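Local structure of thiosulfate reductase (Thermus thermophilus, 2VPZ) at residues Leu435-Gly439 with Ile440-His444; Met474-Asp477 with Val478-Pro481; Glu306-Ala309 with Gln310-Arg313; Ile203-Gly207 with His208-Glu212; Leu659-Lys662 with Glu663-Val667. The protein probably reduces sulfur compounds such as thiosulfate or polysulfide, as a molybdenum oxidoreductase that binds molybdopterin guanine dinucleotide and a [4Fe-4S] cluster. All blocks are in the same frame, centred on the assembly; numbering follows the deposited sequence.

Contact 1: residues Leu435-Gly439 with Ile440-His444; sequences LFAYG and INLFH. With MGD (2-amino-5,6-dimercapto-7-methyl-3,7,8a,9-tetrahydro-8-oxa-1,3,9,10-tetraaza-anthracen-4-one guanosine dinucleotide), chain H.
L435 meets L442 methyl against methyl, its CD2 lying 4.2 Å from L442 CD1. The pair is shared with its surroundings, since F143 of strand 141-144 and L456 of helix 449-457 each touch both leucines. Two residues on, A437 turns its CB toward the following segment: the methyl lies 3.9 Å from I440 CG2 and 4.3 Å from L442 CG, touching both side chains. I440 is placed for this by its first torsion. CG1 stands anti to the backbone N (chi1 -171°) and reaches to 3.8 Å from O2A of the MGD, while CG2 folds back over A437. A water joins the backbones with weak bonds, donating to A437 O and accepting from I440 N. Strand 435-438 is the middle one of a parallel five-stranded sheet, and the dinucleotide lies across its carboxyl end, the usual binding edge of such alpha/beta folds. There Y438 directs its CB away from the following segment, and its ring borders the guanine, with CE1 3.5 Å from the MGD amino N2. Its OH is hydrogen-bonded to E482 and its ring stacks on F152. G439 follows with a positive phi (43°), and having no side chain it lets the guanine and ribose lie close against its backbone. The chain then passes into N441, the centre of an inverse gamma turn, whose backbone N donates an almost straight hydrogen bond (171°) of 3.0 Å to the MGD phosphate oxygen O2A. Just beyond, from L442, a weakly bonded helix begins.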
# COMPACT_ATOMS: atom_id res chain seq x y z
N LEU A 435 30.03 -24.27 49.56
CA LEU A 435 28.94 -23.80 48.68
C LEU A 435 28.68 -24.74 47.47
O LEU A 435 29.62 -25.21 46.82
CB LEU A 435 29.20 -22.38 48.07
CG LEU A 435 28.27 -21.86 46.93
CD1 LEU A 435 26.88 -21.47 47.51
CD2 LEU A 435 28.89 -20.64 46.19
N PHE A 436 27.39 -24.99 47.22
CA PHE A 436 26.88 -25.76 46.08
C PHE A 436 26.23 -24.77 45.09
O PHE A 436 25.54 -23.83 45.52
CB PHE A 436 25.78 -26.77 46.48
CG PHE A 436 26.28 -28.11 46.92
CD1 PHE A 436 26.92 -28.25 48.15
CD2 PHE A 436 26.13 -29.24 46.11
CE1 PHE A 436 27.42 -29.50 48.57
CE2 PHE A 436 26.62 -30.50 46.51
CZ PHE A 436 27.27 -30.62 47.74
N ALA A 437 26.46 -24.99 43.80
CA ALA A 437 25.86 -24.21 42.71
C ALA A 437 25.24 -25.21 41.73
O ALA A 437 25.92 -25.83 40.89
CB ALA A 437 26.94 -23.35 41.95
N TYR A 438 23.94 -25.41 41.89
CA TYR A 438 23.22 -26.33 41.00
C TYR A 438 22.60 -25.49 39.84
O TYR A 438 21.65 -24.77 40.07
CB TYR A 438 22.12 -27.10 41.75
CG TYR A 438 21.29 -27.95 40.81
CD1 TYR A 438 21.80 -29.14 40.28
CD2 TYR A 438 20.05 -27.49 40.33
CE1 TYR A 438 21.11 -29.86 39.29
CE2 TYR A 438 19.34 -28.20 39.35
CZ TYR A 438 19.88 -29.39 38.84
OH TYR A 438 19.23 -30.09 37.85
N GLY A 439 23.17 -25.58 38.63
CA GLY A 439 22.68 -24.84 37.48
C GLY A 439 22.29 -23.38 37.71
O GLY A 439 21.18 -22.94 37.42
N ILE A 440 23.21 -22.60 38.27
CA ILE A 440 22.93 -21.20 38.57
C ILE A 440 24.22 -20.42 38.21
O ILE A 440 25.32 -20.80 38.61
CB ILE A 440 22.46 -21.06 40.12
CG1 ILE A 440 21.96 -19.65 40.43
CG2 ILE A 440 23.59 -21.50 41.06
CD1 ILE A 440 23.05 -18.64 40.79
N ASN A 441 24.09 -19.37 37.40
CA ASN A 441 25.24 -18.61 36.90
C ASN A 441 25.82 -17.61 37.93
O ASN A 441 25.45 -16.45 37.96
CB ASN A 441 24.84 -17.91 35.58
CG ASN A 441 25.97 -17.89 34.55
OD1 ASN A 441 25.76 -18.19 33.36
ND2 ASN A 441 27.17 -17.52 34.99
N LEU A 442 26.76 -18.07 38.76
CA LEU A 442 27.37 -17.21 39.78
C LEU A 442 27.91 -15.86 39.25
O LEU A 442 27.70 -14.82 39.89
CB LEU A 442 28.48 -17.96 40.56
CG LEU A 442 28.12 -19.22 41.36
CD1 LEU A 442 29.38 -19.76 42.10
CD2 LEU A 442 26.98 -18.92 42.36
N PHE A 443 28.59 -15.86 38.11
CA PHE A 443 29.16 -14.63 37.53
C PHE A 443 28.25 -13.79 36.60
O PHE A 443 28.64 -12.70 36.18
CB PHE A 443 30.50 -14.94 36.82
CG PHE A 443 31.57 -15.61 37.70
CD1 PHE A 443 32.65 -16.30 37.11
CD2 PHE A 443 31.50 -15.57 39.10
CE1 PHE A 443 33.64 -16.94 37.90
CE2 PHE A 443 32.48 -16.21 39.92
CZ PHE A 443 33.55 -16.89 39.31
N HIS A 444 27.04 -14.25 36.26
CA HIS A 444 26.15 -13.46 35.40
C HIS A 444 24.80 -13.10 36.07
O HIS A 444 24.15 -12.11 35.70
CB HIS A 444 25.90 -14.15 34.01
CG HIS A 444 27.06 -14.16 33.06
ND1 HIS A 444 27.15 -13.33 31.98
CD2 HIS A 444 28.17 -14.90 33.05
CE1 HIS A 444 28.28 -13.54 31.35
NE2 HIS A 444 28.93 -14.50 31.98
PB MGD H . 21.48 -18.72 33.31
O1B MGD H . 22.41 -17.65 32.84
O2B MGD H . 20.66 -19.47 32.31
O3B MGD H . 20.67 -18.00 34.51
O3A MGD H . 19.52 -16.88 36.43
PA MGD H . 20.13 -18.29 36.01
O1A MGD H . 19.14 -19.42 35.80
O2A MGD H . 21.32 -18.48 36.89
O5' MGD H . 22.29 -19.82 34.08
C5' MGD H . 21.93 -21.20 34.01
C4' MGD H . 23.17 -21.98 34.46
O4' MGD H . 22.63 -23.29 34.59
C3' MGD H . 24.28 -22.08 33.46
O3' MGD H . 25.47 -22.35 34.22
C2' MGD H . 23.85 -23.30 32.63
O2' MGD H . 25.00 -23.82 32.02
C1' MGD H . 23.26 -24.24 33.68
N9 MGD H . 22.27 -25.30 33.25
C8 MGD H . 21.37 -25.19 32.27
N7 MGD H . 20.59 -26.29 32.14
C5 MGD H . 20.95 -27.16 33.11
C6 MGD H . 20.51 -28.53 33.62
O6 MGD H . 19.59 -29.22 33.05
N1 MGD H . 21.20 -29.01 34.71
C2 MGD H . 22.22 -28.35 35.34
N2 MGD H . 22.89 -28.85 36.42
N3 MGD H . 22.59 -27.13 34.92
C4 MGD H . 22.06 -26.48 33.83
C10 MGD H . 18.13 -16.51 36.14
C11 MGD H . 17.82 -15.27 36.90
O11 MGD H . 18.95 -14.41 36.72
C12 MGD H . 16.56 -14.57 36.59
S12 MGD H . 15.06 -15.39 36.50
C13 MGD H . 16.50 -13.24 36.43
S13 MGD H . 15.16 -12.35 36.04
C14 MGD H . 17.58 -12.32 36.62
N15 MGD H . 17.91 -11.71 35.30
C16 MGD H . 19.07 -10.97 35.31
C17 MGD H . 19.41 -9.84 34.44
O17 MGD H . 18.61 -9.47 33.53
N18 MGD H . 20.56 -9.21 34.65
C19 MGD H . 21.44 -9.57 35.61
N19 MGD H . 22.65 -8.94 35.76
N20 MGD H . 21.16 -10.57 36.45
C21 MGD H . 20.06 -11.31 36.35
N22 MGD H . 19.87 -12.35 37.17
C23 MGD H . 18.67 -13.12 37.26
O HOH W 1 26.08 -24.24 37.93

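Contact 2: residues Met474-Asp477 with Val478-Pro481; sequences MWAD and VILP
M474 and I479 cross obliquely, each meeting the other with the end of its side chain. The CB of M474 starts away from the following segment, but bends at chi2 and chi3 curl the chain round, so that SD comes to 3.9 Å and CE to 4.0 Å from I479 CD1. I479 reaches out to meet them: its CG1 lies anti to the carbonyl carbon (chi1 -67°), and the terminal methyl comes back along the preceding chain. A476 lies further round the bend. Its CB points across to V478, 3.6 Å from the V478 carbonyl O, and approaches I479 CG1 at 4.4 Å. No hydrogen bond joins the two segments. The bend leads into strand 479-481, an outermost strand of the parallel five-stranded sheet, which pairs with strand 462-466; A476 also touches Y462 and A464 of that neighbour. V478 makes the corner with a positive phi (71°), unusual for a branched residue, and its CB is only 2.9 Å from D477 O, which suggests local strain. Beyond this corner the V478 side chain packs on A120, H123 and I124 of helix 117-134. The D477 side chain turns from the contact: OD1 forms salt bridges with R101 and R107, and OD2 accepts a hydrogen bond from Y462 N, which would tend to offset the charge of this buried carboxylate.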
# COMPACT_ATOMS: atom_id res chain seq x y z
N MET A 474 34.38 -23.61 36.30
CA MET A 474 35.81 -23.86 36.31
C MET A 474 36.58 -23.16 37.46
O MET A 474 37.79 -22.93 37.38
CB MET A 474 36.45 -23.56 34.94
CG MET A 474 35.66 -24.10 33.72
SD MET A 474 35.31 -25.89 33.82
CE MET A 474 37.01 -26.60 33.67
N TRP A 475 35.86 -22.80 38.52
CA TRP A 475 36.45 -22.24 39.77
C TRP A 475 36.17 -23.24 40.89
O TRP A 475 36.51 -23.00 42.05
CB TRP A 475 35.83 -20.90 40.19
CG TRP A 475 36.47 -19.70 39.58
CD1 TRP A 475 36.65 -19.45 38.24
CD2 TRP A 475 37.00 -18.57 40.28
NE1 TRP A 475 37.27 -18.23 38.07
CE2 TRP A 475 37.48 -17.67 39.30
CE3 TRP A 475 37.10 -18.22 41.63
CZ2 TRP A 475 38.09 -16.44 39.64
CZ3 TRP A 475 37.70 -17.01 41.98
CH2 TRP A 475 38.17 -16.12 40.97
N ALA A 476 35.56 -24.37 40.55
CA ALA A 476 35.19 -25.38 41.55
C ALA A 476 36.17 -26.51 41.95
O ALA A 476 37.02 -26.92 41.13
CB ALA A 476 33.83 -26.05 41.10
N ASP A 477 36.08 -26.97 43.21
CA ASP A 477 36.83 -28.16 43.69
C ASP A 477 35.69 -29.18 43.31
O ASP A 477 34.62 -29.11 43.89
CB ASP A 477 36.99 -28.27 45.25
CG ASP A 477 37.09 -26.94 45.97
OD1 ASP A 477 37.93 -26.12 45.54
OD2 ASP A 477 36.34 -26.73 46.95
N VAL A 478 35.90 -30.09 42.36
CA VAL A 478 34.81 -31.00 41.94
C VAL A 478 33.68 -30.34 41.12
O VAL A 478 32.93 -29.45 41.59
CB VAL A 478 34.05 -31.81 43.10
CG1 VAL A 478 33.55 -33.17 42.55
CG2 VAL A 478 34.94 -32.03 44.32
N ILE A 479 33.59 -30.82 39.88
CA ILE A 479 32.63 -30.45 38.84
C ILE A 479 31.87 -31.77 38.60
O ILE A 479 32.50 -32.80 38.37
CB ILE A 479 33.35 -30.04 37.49
CG1 ILE A 479 34.13 -28.74 37.65
CG2 ILE A 479 32.31 -29.92 36.34
CD1 ILE A 479 35.30 -28.54 36.66
N LEU A 480 30.54 -31.77 38.66
CA LEU A 480 29.74 -32.99 38.39
C LEU A 480 28.88 -32.75 37.13
O LEU A 480 28.04 -31.84 37.12
CB LEU A 480 28.87 -33.35 39.63
CG LEU A 480 29.55 -33.42 41.02
CD1 LEU A 480 28.53 -33.72 42.13
CD2 LEU A 480 30.69 -34.47 41.02
N PRO A 481 29.07 -33.56 36.04
CA PRO A 481 28.26 -33.37 34.82
C PRO A 481 26.82 -33.90 34.86
O PRO A 481 26.62 -35.13 34.94
CB PRO A 481 29.11 -34.00 33.72
CG PRO A 481 29.85 -35.12 34.43
CD PRO A 481 30.07 -34.63 35.87

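Contact 3: residues Glu306-Ala309 with Gln310-Arg313; sequences EIPA and QVIR
The guanidinium of R313 comes back beside A309, approaching its carbonyl obliquely with NH1 3.8 Å from A309 O; the group's NH2 forms a salt bridge with E299. Next come the peptide carbonyls that open the helix. P308 O accepts from I312 N at 3.2 Å, the donor lying in the carbonyl plane and the bond nearly straight (163°). A309 O takes R313 N at 3.2 Å, from a donor tilted 28° off its plane. P308 occupies the N-cap position, and its ring lies side by side with V311, pointing the same way, with P308 CD 4.2 Å from V311 CG2. One residue earlier, I307 packs over the first turn. With chi1 at -69° its CG2 stands opposite the backbone N and reaches the helix, 3.7 Å from I312 CG1 and 3.8 Å from V311 CG1; it crosses both side chains at about a right angle. This pairing of the residue before the N-cap with the fourth residue after it is a hydrophobic staple. I312 CG1 also lies 3.4 Å from P308 O, beside the acceptor of the first helical hydrogen bond. The turn thus joins helix 298-305 to helix 309-320, with I312 resting on A301 and T305 of the former. I307 reaches L250 of strand 248-250, as does V311, and I307 and I312 both meet L260 of helix 257-270.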
# COMPACT_ATOMS: atom_id res chain seq x y z
N GLU A 306 7.42 13.32 33.50
CA GLU A 306 7.69 13.95 32.23
C GLU A 306 6.69 13.63 31.15
O GLU A 306 6.89 13.93 29.97
CB GLU A 306 9.11 13.63 31.80
CG GLU A 306 10.11 14.62 32.33
CD GLU A 306 11.48 14.40 31.73
OE1 GLU A 306 11.52 13.89 30.59
OE2 GLU A 306 12.48 14.73 32.40
N ILE A 307 5.60 12.99 31.57
CA ILE A 307 4.47 12.63 30.72
C ILE A 307 3.47 13.80 30.94
O ILE A 307 3.19 14.13 32.10
CB ILE A 307 3.82 11.30 31.20
CG1 ILE A 307 4.76 10.13 30.93
CG2 ILE A 307 2.40 11.12 30.60
CD1 ILE A 307 4.49 8.96 31.85
N PRO A 308 2.92 14.42 29.86
CA PRO A 308 1.97 15.54 30.06
C PRO A 308 0.76 15.22 31.00
O PRO A 308 0.29 14.07 31.03
CB PRO A 308 1.52 15.91 28.63
CG PRO A 308 2.58 15.30 27.70
CD PRO A 308 3.00 14.03 28.44
N ALA A 309 0.26 16.20 31.76
CA ALA A 309 -0.87 15.95 32.67
C ALA A 309 -2.19 15.48 32.01
O ALA A 309 -2.94 14.72 32.62
CB ALA A 309 -1.13 17.19 33.56
N GLN A 310 -2.47 15.92 30.77
CA GLN A 310 -3.69 15.53 30.01
C GLN A 310 -3.63 14.02 29.71
O GLN A 310 -4.60 13.27 29.96
CB GLN A 310 -3.84 16.34 28.70
CG GLN A 310 -5.10 16.02 27.83
CD GLN A 310 -6.47 16.38 28.46
OE1 GLN A 310 -6.82 15.90 29.55
NE2 GLN A 310 -7.25 17.23 27.77
N VAL A 311 -2.48 13.57 29.21
CA VAL A 311 -2.22 12.16 28.95
C VAL A 311 -2.42 11.35 30.26
O VAL A 311 -3.13 10.35 30.24
CB VAL A 311 -0.78 11.95 28.38
CG1 VAL A 311 -0.46 10.44 28.24
CG2 VAL A 311 -0.66 12.65 27.03
N ILE A 312 -1.87 11.78 31.40
CA ILE A 312 -2.07 11.02 32.66
C ILE A 312 -3.56 10.82 33.04
O ILE A 312 -3.98 9.73 33.46
CB ILE A 312 -1.28 11.65 33.86
CG1 ILE A 312 0.22 11.68 33.51
CG2 ILE A 312 -1.63 10.88 35.18
CD1 ILE A 312 1.20 12.22 34.56
N ARG A 313 -4.35 11.88 32.85
CA ARG A 313 -5.80 11.91 33.05
C ARG A 313 -6.58 11.01 32.08
O ARG A 313 -7.40 10.18 32.51
CB ARG A 313 -6.34 13.33 32.90
CG ARG A 313 -6.58 13.97 34.20
CD ARG A 313 -7.35 15.26 34.16
NE ARG A 313 -6.89 15.97 35.33
CZ ARG A 313 -5.92 16.87 35.32
NH1 ARG A 313 -5.32 17.20 34.18
NH2 ARG A 313 -5.48 17.36 36.47

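Contact 4: residues Ile203-Gly207 with His208-Glu212; sequences IVLIG and HHIGE. With MGD (2-amino-5,6-dimercapto-7-methyl-3,7,8a,9-tetrahydro-8-oxa-1,3,9,10-tetraaza-anthracen-4-one guanosine dinucleotide), chain I.
L205 and H208 are brought together by their first torsions: the leucine CG stands anti to its carbonyl carbon (chi1 -55°), and the imidazole swings roughly opposite its own backbone N (chi1 -154°). L205 CD2 approaches the imidazole at a slant, 3.9 Å from H208 CD2, and the two CB atoms, L205 CB and H208 CB, are also 3.9 Å apart. The other leucine branch, CD1, extends to I210 CD1 at 4.3 Å, so that one side chain bridges two residues of the outgoing loop. I210 continues on to L219 and F222 of helix 216-227. H209 faces the other way, towards the cofactor. Its ring carries C5' of the MGD 3.5 Å above its plane and over its centre. At the edge of the same ring, NE2 donates by a bent hydrogen bond (135°) of 3.2 Å to the ester oxygen O3A, which joins PA to the pterin side of the MGD, so the imidazole supports the linker by one face and its edge. A weak bond from H209 N to O2A is less certain, because that oxygen is crowded in the model. E212, further on, forms a salt bridge with R238, itself hydrogen-bonded to the MGD. G207, with positive phi, lies against the guanine, where a CB would clash with N3. The loop leaving the carboxyl end of a parallel strand thus binds the phosphate linker through H209, as in nucleotide-binding alpha/beta folds.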
# COMPACT_ATOMS: atom_id res chain seq x y z
N ILE A 203 -5.33 -2.88 28.14
CA ILE A 203 -4.18 -3.42 28.89
C ILE A 203 -3.02 -2.42 29.10
O ILE A 203 -2.54 -1.82 28.14
CB ILE A 203 -3.63 -4.70 28.15
CG1 ILE A 203 -4.72 -5.76 28.04
CG2 ILE A 203 -2.36 -5.25 28.85
CD1 ILE A 203 -4.33 -6.96 27.16
N VAL A 204 -2.57 -2.23 30.34
CA VAL A 204 -1.45 -1.31 30.59
C VAL A 204 -0.19 -2.05 31.07
O VAL A 204 -0.18 -2.65 32.16
CB VAL A 204 -1.84 -0.15 31.60
CG1 VAL A 204 -0.65 0.84 31.75
CG2 VAL A 204 -3.10 0.61 31.11
N LEU A 205 0.85 -2.00 30.24
CA LEU A 205 2.15 -2.63 30.47
C LEU A 205 3.19 -1.64 30.99
O LEU A 205 3.51 -0.64 30.33
CB LEU A 205 2.71 -3.29 29.17
CG LEU A 205 1.78 -4.32 28.48
CD1 LEU A 205 2.43 -4.85 27.19
CD2 LEU A 205 1.45 -5.47 29.46
N ILE A 206 3.69 -1.90 32.20
CA ILE A 206 4.73 -1.09 32.78
C ILE A 206 6.11 -1.86 32.75
O ILE A 206 6.37 -2.71 33.60
CB ILE A 206 4.33 -0.61 34.26
CG1 ILE A 206 3.10 0.31 34.19
CG2 ILE A 206 5.53 0.10 34.95
CD1 ILE A 206 2.79 1.12 35.46
N GLY A 207 6.93 -1.60 31.72
CA GLY A 207 8.23 -2.19 31.57
C GLY A 207 8.30 -3.65 31.17
O GLY A 207 9.32 -4.32 30.96
N HIS A 208 7.10 -4.17 31.08
CA HIS A 208 6.75 -5.56 30.73
C HIS A 208 7.06 -5.62 29.19
O HIS A 208 6.25 -5.18 28.39
CB HIS A 208 5.20 -5.66 31.04
CG HIS A 208 4.66 -7.03 31.36
ND1 HIS A 208 5.10 -8.20 30.80
CD2 HIS A 208 3.59 -7.38 32.10
CE1 HIS A 208 4.34 -9.21 31.19
NE2 HIS A 208 3.41 -8.73 31.98
N HIS A 209 8.20 -6.14 28.73
CA HIS A 209 8.44 -6.24 27.29
C HIS A 209 8.00 -7.60 26.69
O HIS A 209 8.72 -8.60 26.84
CB HIS A 209 9.95 -5.91 26.94
CG HIS A 209 10.99 -6.75 27.60
ND1 HIS A 209 12.31 -6.75 27.20
CD2 HIS A 209 10.92 -7.62 28.60
CE1 HIS A 209 13.00 -7.60 27.93
NE2 HIS A 209 12.17 -8.14 28.79
N ILE A 210 6.82 -7.66 26.06
CA ILE A 210 6.29 -8.90 25.46
C ILE A 210 6.63 -8.94 23.96
O ILE A 210 6.29 -8.04 23.18
CB ILE A 210 4.72 -9.10 25.66
CG1 ILE A 210 4.39 -9.37 27.14
CG2 ILE A 210 4.25 -10.28 24.77
CD1 ILE A 210 2.91 -9.11 27.52
N GLY A 211 7.30 -10.01 23.57
CA GLY A 211 7.76 -10.15 22.21
C GLY A 211 9.28 -10.26 22.22
O GLY A 211 9.86 -10.84 21.30
N GLU A 212 9.94 -9.66 23.22
CA GLU A 212 11.40 -9.76 23.42
C GLU A 212 11.52 -10.84 24.52
O GLU A 212 12.32 -11.79 24.40
CB GLU A 212 12.02 -8.38 23.82
CG GLU A 212 12.18 -7.48 22.58
CD GLU A 212 12.35 -5.99 22.89
OE1 GLU A 212 11.39 -5.39 23.43
OE2 GLU A 212 13.43 -5.43 22.59
PB MGD I . 10.97 -5.83 32.62
O1B MGD I . 12.18 -5.55 33.42
O2B MGD I . 9.67 -5.46 33.11
O3B MGD I . 11.24 -7.39 32.41
O3A MGD I . 11.38 -9.72 31.40
PA MGD I . 10.37 -8.66 31.97
O1A MGD I . 9.74 -9.37 33.08
O2A MGD I . 9.42 -8.30 30.93
O5' MGD I . 11.11 -5.19 31.21
C5' MGD I . 12.28 -4.89 30.45
C4' MGD I . 11.88 -3.52 29.91
O4' MGD I . 11.90 -2.72 31.08
C3' MGD I . 12.86 -2.81 28.93
O3' MGD I . 12.15 -2.31 27.76
C2' MGD I . 13.42 -1.61 29.72
O2' MGD I . 13.34 -0.44 28.91
C1' MGD I . 12.36 -1.40 30.77
N9 MGD I . 12.61 -0.43 31.87
C8 MGD I . 13.82 -0.14 32.45
N7 MGD I . 13.69 0.80 33.43
C5 MGD I . 12.38 1.13 33.47
C6 MGD I . 11.57 2.12 34.22
O6 MGD I . 12.15 2.77 35.10
N1 MGD I . 10.26 2.19 34.00
C2 MGD I . 9.65 1.45 33.04
N2 MGD I . 8.29 1.57 32.83
N3 MGD I . 10.33 0.52 32.29
C4 MGD I . 11.66 0.32 32.46
C10 MGD I . 12.24 -10.62 32.07
C11 MGD I . 11.50 -11.92 32.08
O11 MGD I . 11.45 -12.41 30.74
C12 MGD I . 11.99 -12.91 33.16
S12 MGD I . 12.15 -12.46 34.78
C13 MGD I . 12.31 -14.23 32.88
S13 MGD I . 12.73 -15.30 34.14
C14 MGD I . 12.28 -14.75 31.47
N15 MGD I . 13.53 -14.90 30.82
C16 MGD I . 13.63 -14.88 29.46
C17 MGD I . 14.91 -15.08 28.68
O17 MGD I . 15.98 -15.34 29.31
N18 MGD I . 14.88 -15.07 27.31
C19 MGD I . 13.71 -14.78 26.69
N19 MGD I . 13.75 -14.69 25.37
N20 MGD I . 12.50 -14.53 27.29
C21 MGD I . 12.43 -14.62 28.65
N22 MGD I . 11.32 -14.39 29.33
C23 MGD I . 11.31 -13.90 30.67

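Contact 5: residues Leu659-Lys662 with Glu663-Val667; sequences LGLK and EGDYV
D665 and K662 are tied to each other twice. K662 N donates to the aspartate OD2 at 3.0 Å along a nearly straight path (167°), although the donor stands well above the carboxylate plane, 69° out of it. In return D665 N donates to K662 O at 3.2 Å, again reaching the carbonyl from above its plane. This second bond closes a type I beta turn from K662 to D665, with E663 and G664 at its corner, and the side-chain bond spans the same four residues, using the backbone N-H of K662. The aspartate CG lies anti to its own carbonyl carbon (chi1 -66°), which brings the carboxylate back to the start of the turn; OD2 consequently also lies 3.5 Å from L661 CA. The lysine side chain slants past it with CG 3.8 Å from D665 OD2, then bends at chi2 and chi3 and carries NZ off to 6.4 Å from D665 OD2. Opposite charge may help at that separation, but the two groups do not touch. K743 makes a further, long and weak ion pair with D665 OD2. Behind the turn an apolar contact closes the base: L661 CD2 meets V667 CG2 at 3.8 Å, the two side chains crossing at about a right angle. Both also pack on L741 of strand 738-744. The turn leads from helix 653-658 into strand 666-671, which lies in a mixed sheet between the antiparallel strands 676-683 and 738-744; V667 pairs with V680 of the former through the backbone.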
# COMPACT_ATOMS: atom_id res chain seq x y z
N LEU A 659 28.70 12.45 20.02
CA LEU A 659 29.85 11.58 20.28
C LEU A 659 30.24 11.41 18.75
O LEU A 659 29.61 12.02 17.93
CB LEU A 659 29.38 10.25 20.94
CG LEU A 659 28.65 10.55 22.28
CD1 LEU A 659 28.33 9.26 23.05
CD2 LEU A 659 29.51 11.48 23.15
N GLY A 660 31.29 10.68 18.35
CA GLY A 660 31.52 10.62 16.91
C GLY A 660 31.30 9.19 16.45
O GLY A 660 32.16 8.55 15.84
N LEU A 661 30.11 8.67 16.75
CA LEU A 661 29.77 7.27 16.48
C LEU A 661 28.79 6.96 15.37
O LEU A 661 27.75 7.59 15.26
CB LEU A 661 29.26 6.64 17.81
CG LEU A 661 30.11 6.85 19.09
CD1 LEU A 661 29.30 6.54 20.38
CD2 LEU A 661 31.39 6.00 19.00
N LYS A 662 29.07 5.99 14.52
CA LYS A 662 28.10 5.66 13.49
C LYS A 662 27.68 4.20 13.47
O LYS A 662 28.10 3.39 14.31
CB LYS A 662 28.49 6.19 12.11
CG LYS A 662 29.98 6.13 11.74
CD LYS A 662 30.43 7.38 10.97
CE LYS A 662 30.42 8.64 11.87
NZ LYS A 662 30.53 9.93 11.10
N GLU A 663 26.88 3.85 12.48
CA GLU A 663 26.34 2.52 12.34
C GLU A 663 27.17 1.26 12.63
O GLU A 663 26.78 0.42 13.46
CB GLU A 663 25.63 2.37 10.99
CG GLU A 663 24.20 1.91 11.11
CD GLU A 663 23.23 2.83 10.37
OE1 GLU A 663 23.53 3.16 9.20
OE2 GLU A 663 22.18 3.20 10.96
N GLY A 664 28.31 1.10 12.01
CA GLY A 664 29.09 -0.10 12.28
C GLY A 664 30.20 -0.01 13.32
O GLY A 664 31.01 -0.91 13.43
N ASP A 665 30.23 1.06 14.10
CA ASP A 665 31.27 1.22 15.12
C ASP A 665 31.14 0.31 16.33
O ASP A 665 30.08 -0.24 16.60
CB ASP A 665 31.35 2.68 15.62
CG ASP A 665 31.82 3.68 14.58
OD1 ASP A 665 32.19 3.24 13.47
OD2 ASP A 665 31.81 4.90 14.88
N TYR A 666 32.25 0.17 17.05
CA TYR A 666 32.32 -0.62 18.28
C TYR A 666 32.68 0.33 19.39
O TYR A 666 33.18 1.44 19.15
CB TYR A 666 33.29 -1.78 18.16
CG TYR A 666 32.61 -2.93 17.47
CD1 TYR A 666 32.39 -2.91 16.10
CD2 TYR A 666 32.11 -4.01 18.21
CE1 TYR A 666 31.69 -3.92 15.46
CE2 TYR A 666 31.40 -5.04 17.60
CZ TYR A 666 31.19 -4.99 16.21
OH TYR A 666 30.49 -6.00 15.59
N VAL A 667 32.44 -0.11 20.61
CA VAL A 667 32.67 0.77 21.76
C VAL A 667 32.91 -0.06 23.03
O VAL A 667 32.50 -1.23 23.08
CB VAL A 667 31.33 1.62 21.94
CG1 VAL A 667 30.88 1.56 23.39
CG2 VAL A 667 31.51 3.07 21.46

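In the fold
Along the chain the order is contact 4, contact 3, contact 1, contact 2 and contact 5. Contacts 1 and 2 share the parallel sheet of strands 435-438, 462-466 and 479-481; their centres lie about 11 Å apart and F443 meets W475 between them. Contact 4 belongs to the second parallel sheet, about 29 Å from contact 1 between centres. Contact 3 sits about 20 Å from contact 4 between centres, touching strand 248-250 at an edge of that sheet. Contact 5 lies apart, in the dinucleotide-binding domain, about 29 Å from contact 4 between centres. Contacts 1 and 4, on opposite sides of the chain's centre, thus hold the two dinucleotides, each at a strand end, while contacts 2, 3 and 5 lie in the surrounding fold.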